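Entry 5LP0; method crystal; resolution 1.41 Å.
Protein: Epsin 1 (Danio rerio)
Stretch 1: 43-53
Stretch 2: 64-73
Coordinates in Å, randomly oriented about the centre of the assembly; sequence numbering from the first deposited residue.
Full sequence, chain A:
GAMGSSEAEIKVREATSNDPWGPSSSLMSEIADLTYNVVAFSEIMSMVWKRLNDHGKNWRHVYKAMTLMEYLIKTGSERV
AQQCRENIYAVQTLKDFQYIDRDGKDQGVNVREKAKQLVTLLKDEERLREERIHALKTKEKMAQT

Stretch 1 (43-53) EIMSMVWKRLN
Stretch 2, residues 64-73: KAMTLMEYLI

Two helical stretches of epsin 1 pack roughly antiparallel through apolar side chains, with no hydrogen bond between them. Residues 43-51 and 64-73 are helical, phi/psi near -65/-40; the first helix begins earlier in the chain, and the second extends beyond its stretch at both ends. The axes approach to 9.2 Å, their N-to-C directions differ by 143° (signed crossing angle -143°), and 419 Å² is buried, both sides summed. Backbone polar groups are engaged within each helix, in i to i+4 bonds such as Val48 N to Ile44 O, 2.9 Å, and Met69 N to Ala65 O, 2.8 Å; Asn53 N instead reaches Lys50 O at 3.0 Å, with Asn53 at -112/14.

Close backbone packing centres on Val48 and Ala65, whose CA atoms lie 5.8 Å apart, the nearest such pair. Both CA-to-CB bonds point toward the partner. The single methyl of Ala65 lets the helices come this near: Ala65 CB lies 3.8 Å from Arg51 CB and 3.6 Å from Leu52 CD2. Arg51 (chi1 and chi2 m) thus offers its aliphatic base to the contact, while its end leads away and NH1 is hydrogen-bonded elsewhere in the structure.

Branched aliphatic side chains extend the contact. Val48 (chi1 t) splays its methyls: Val48 CG1 lies 3.3 Å from Met69 CE and Val48 CG2 3.9 Å from Leu68 CD2, Leu68 being t, p. Towards the start of the first stretch, Ile44 (m, t) sets CG2 3.9 Å from CD1 of Leu72 (m, t). At the other end Leu52 (m, t), its CA-to-CB bond sideways, bends its tip inward, so that Leu52 CD2 meets Met66 CG at 3.4 Å. Met66 (m, t, m) points its CA-to-CB bond away, yet its CG still makes this contact.

Met69 has the largest covered area, 95 Å². Its long, unbranched chain (t, p, chi3 98°) carries CE into a pocket between Val48, Met45, Trp49 and Leu52. Met69 CE is 3.6 Å from Met45 CE and 4.2 Å from Leu52 CD1. Met45 (m, m, m) starts sideways and curls its end inward to meet it.

The aromatic contact uses the same methyl. Trp49 (chi1 -64°, chi2 121°) starts away from the second helix, but its ring end returns. Met69 CE sits over one face of the Trp49 six-membered ring in a CH-pi contact, 3.8 Å from the centroid and 13° off the normal, and 3.7 Å from Trp49 CZ2. Met69 SD lies obliquely, 5.4 Å from the centroid of the Trp49 six-membered ring. Trp49 NE1 is hydrogen-bonded elsewhere.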

# COMPACT_ATOMS: atom_id res chain seq x y z
N GLU A 43 11.97 -5.65 2.95
CA GLU A 43 12.28 -4.41 2.21
C GLU A 43 11.00 -3.69 1.75
O GLU A 43 10.87 -2.45 1.85
CB GLU A 43 13.18 -4.72 1.00
CG GLU A 43 14.57 -5.24 1.37
CD GLU A 43 15.30 -5.91 0.19
OE1 GLU A 43 14.65 -6.25 -0.83
OE2 GLU A 43 16.54 -6.10 0.29
N ILE A 44 10.01 -4.47 1.30
CA ILE A 44 8.79 -3.92 0.71
C ILE A 44 7.99 -3.28 1.82
O ILE A 44 7.61 -2.12 1.73
CB ILE A 44 7.98 -5.04 0.03
CG1 ILE A 44 8.65 -5.41 -1.28
CG2 ILE A 44 6.49 -4.61 -0.21
CD1 ILE A 44 8.19 -6.75 -1.85
N MET A 45 7.79 -3.99 2.90
CA MET A 45 6.92 -3.52 3.95
C MET A 45 7.53 -2.30 4.61
O MET A 45 6.81 -1.33 4.90
CB MET A 45 6.66 -4.61 4.96
CG MET A 45 5.82 -5.74 4.37
SD MET A 45 4.17 -5.33 3.74
CE MET A 45 3.28 -5.06 5.28
N SER A 46 8.84 -2.28 4.81
CA SER A 46 9.45 -1.13 5.44
C SER A 46 9.19 0.11 4.59
O SER A 46 8.81 1.18 5.12
CB SER A 46 10.96 -1.36 5.59
OG SER A 46 11.55 -0.19 6.11
N MET A 47 9.40 -0.01 3.28
CA MET A 47 9.20 1.13 2.39
C MET A 47 7.73 1.56 2.35
O MET A 47 7.42 2.75 2.30
CB MET A 47 9.73 0.81 0.99
CG MET A 47 9.84 2.06 0.12
SD MET A 47 11.09 3.23 0.76
CE MET A 47 10.16 4.75 0.91
N VAL A 48 6.79 0.63 2.40
CA VAL A 48 5.39 0.99 2.37
C VAL A 48 5.02 1.76 3.63
O VAL A 48 4.35 2.80 3.55
CB VAL A 48 4.47 -0.25 2.17
CG1 VAL A 48 3.00 0.18 2.24
CG2 VAL A 48 4.71 -0.92 0.81
N TRP A 49 5.43 1.29 4.80
CA TRP A 49 5.16 2.00 6.06
C TRP A 49 5.79 3.38 6.07
O TRP A 49 5.18 4.34 6.57
CB TRP A 49 5.61 1.19 7.29
CG TRP A 49 4.87 -0.12 7.50
CD1 TRP A 49 5.43 -1.37 7.55
CD2 TRP A 49 3.46 -0.30 7.72
NE1 TRP A 49 4.45 -2.30 7.76
CE2 TRP A 49 3.24 -1.69 7.86
CE3 TRP A 49 2.37 0.57 7.80
CZ2 TRP A 49 1.96 -2.23 8.08
CZ3 TRP A 49 1.10 0.04 8.01
CH2 TRP A 49 0.91 -1.35 8.16
N LYS A 50 6.97 3.53 5.47
CA LYS A 50 7.59 4.85 5.37
C LYS A 50 6.72 5.78 4.52
O LYS A 50 6.46 6.91 4.92
CB LYS A 50 8.97 4.74 4.76
CG LYS A 50 10.03 4.19 5.72
CD LYS A 50 11.41 4.10 5.06
CE LYS A 50 12.46 3.46 6.00
NZ LYS A 50 13.73 3.21 5.27
N ARG A 51 6.25 5.31 3.37
CA ARG A 51 5.44 6.16 2.50
C ARG A 51 4.11 6.50 3.18
O ARG A 51 3.61 7.60 3.03
CB ARG A 51 5.23 5.46 1.15
CG ARG A 51 6.52 5.42 0.28
CD ARG A 51 6.69 6.78 -0.41
NE ARG A 51 8.05 7.22 -0.78
CZ ARG A 51 8.51 7.29 -2.03
NH1 ARG A 51 7.80 6.84 -3.05
NH2 ARG A 51 9.73 7.76 -2.27
N LEU A 52 3.58 5.58 3.98
CA LEU A 52 2.35 5.80 4.72
C LEU A 52 2.50 6.81 5.86
O LEU A 52 1.50 7.25 6.44
CB LEU A 52 1.83 4.47 5.30
CG LEU A 52 1.20 3.50 4.30
CD1 LEU A 52 0.94 2.17 4.97
CD2 LEU A 52 -0.10 4.03 3.69
N ASN A 53 3.75 7.18 6.16
CA ASN A 53 4.08 8.09 7.25
C ASN A 53 4.62 9.44 6.74
O ASN A 53 5.16 10.23 7.52
CB ASN A 53 5.15 7.41 8.13
CG ASN A 53 5.33 8.07 9.49
OD1 ASN A 53 4.37 8.57 10.09
ND2 ASN A 53 6.56 8.06 9.98
N LYS A 64 -1.14 6.56 -2.47
CA LYS A 64 -0.69 5.47 -3.33
C LYS A 64 -0.12 4.27 -2.54
O LYS A 64 -0.29 3.11 -2.94
CB LYS A 64 0.30 5.98 -4.38
CG LYS A 64 -0.38 6.88 -5.42
CD LYS A 64 0.57 7.65 -6.34
CE LYS A 64 1.21 6.73 -7.36
NZ LYS A 64 2.14 7.51 -8.23
N ALA A 65 0.51 4.54 -1.41
CA ALA A 65 0.96 3.45 -0.53
C ALA A 65 -0.23 2.68 -0.00
O ALA A 65 -0.13 1.46 0.17
CB ALA A 65 1.82 3.98 0.61
N MET A 66 -1.38 3.33 0.18
CA MET A 66 -2.55 2.59 0.68
C MET A 66 -3.12 1.75 -0.46
O MET A 66 -3.54 0.61 -0.25
CB MET A 66 -3.64 3.49 1.24
CG MET A 66 -3.35 3.99 2.64
SD MET A 66 -4.77 4.80 3.41
CE MET A 66 -4.71 6.31 2.46
N THR A 67 -3.10 2.27 -1.69
CA THR A 67 -3.53 1.49 -2.84
C THR A 67 -2.63 0.27 -3.00
O THR A 67 -3.11 -0.85 -3.18
CB THR A 67 -3.50 2.33 -4.08
OG1 THR A 67 -4.43 3.40 -3.90
CG2 THR A 67 -3.90 1.50 -5.31
N LEU A 68 -1.32 0.46 -2.86
CA LEU A 68 -0.40 -0.65 -2.95
C LEU A 68 -0.62 -1.63 -1.79
O LEU A 68 -0.69 -2.85 -2.01
CB LEU A 68 1.04 -0.14 -2.99
CG LEU A 68 2.09 -1.25 -2.94
CD1 LEU A 68 1.98 -2.15 -4.17
CD2 LEU A 68 3.47 -0.65 -2.85
N MET A 69 -0.74 -1.14 -0.57
CA MET A 69 -0.92 -2.02 0.56
C MET A 69 -2.19 -2.84 0.38
O MET A 69 -2.18 -4.05 0.63
CB MET A 69 -0.95 -1.26 1.88
CG MET A 69 -0.82 -2.21 3.08
SD MET A 69 0.83 -3.01 3.19
CE MET A 69 1.62 -1.96 4.39
N GLU A 70 -3.28 -2.23 -0.06
CA GLU A 70 -4.50 -2.97 -0.30
C GLU A 70 -4.28 -4.09 -1.31
O GLU A 70 -4.71 -5.24 -1.11
CB GLU A 70 -5.59 -2.03 -0.81
CG GLU A 70 -6.89 -2.76 -1.11
CD GLU A 70 -7.97 -1.83 -1.59
OE1 GLU A 70 -7.67 -0.68 -1.99
OE2 GLU A 70 -9.14 -2.25 -1.57
N TYR A 71 -3.62 -3.76 -2.41
CA TYR A 71 -3.33 -4.76 -3.44
C TYR A 71 -2.49 -5.91 -2.86
O TYR A 71 -2.74 -7.08 -3.16
CB TYR A 71 -2.59 -4.10 -4.60
CG TYR A 71 -2.32 -5.04 -5.75
CD1 TYR A 71 -3.21 -5.13 -6.79
CD2 TYR A 71 -1.19 -5.83 -5.79
CE1 TYR A 71 -2.97 -5.96 -7.86
CE2 TYR A 71 -0.95 -6.70 -6.85
CZ TYR A 71 -1.85 -6.76 -7.87
OH TYR A 71 -1.64 -7.61 -8.93
N LEU A 72 -1.50 -5.60 -2.03
CA LEU A 72 -0.64 -6.64 -1.45
C LEU A 72 -1.37 -7.48 -0.40
O LEU A 72 -1.15 -8.69 -0.28
CB LEU A 72 0.58 -5.98 -0.84
CG LEU A 72 1.52 -5.22 -1.78
CD1 LEU A 72 2.71 -4.65 -0.99
CD2 LEU A 72 2.01 -6.10 -2.94
N ILE A 73 -2.24 -6.85 0.37
CA ILE A 73 -3.08 -7.57 1.32
C ILE A 73 -3.93 -8.62 0.59
O ILE A 73 -4.04 -9.77 1.06
CB ILE A 73 -4.02 -6.59 2.06
CG1 ILE A 73 -3.24 -5.81 3.13
CG2 ILE A 73 -5.21 -7.30 2.68
CD1 ILE A 73 -3.92 -4.49 3.54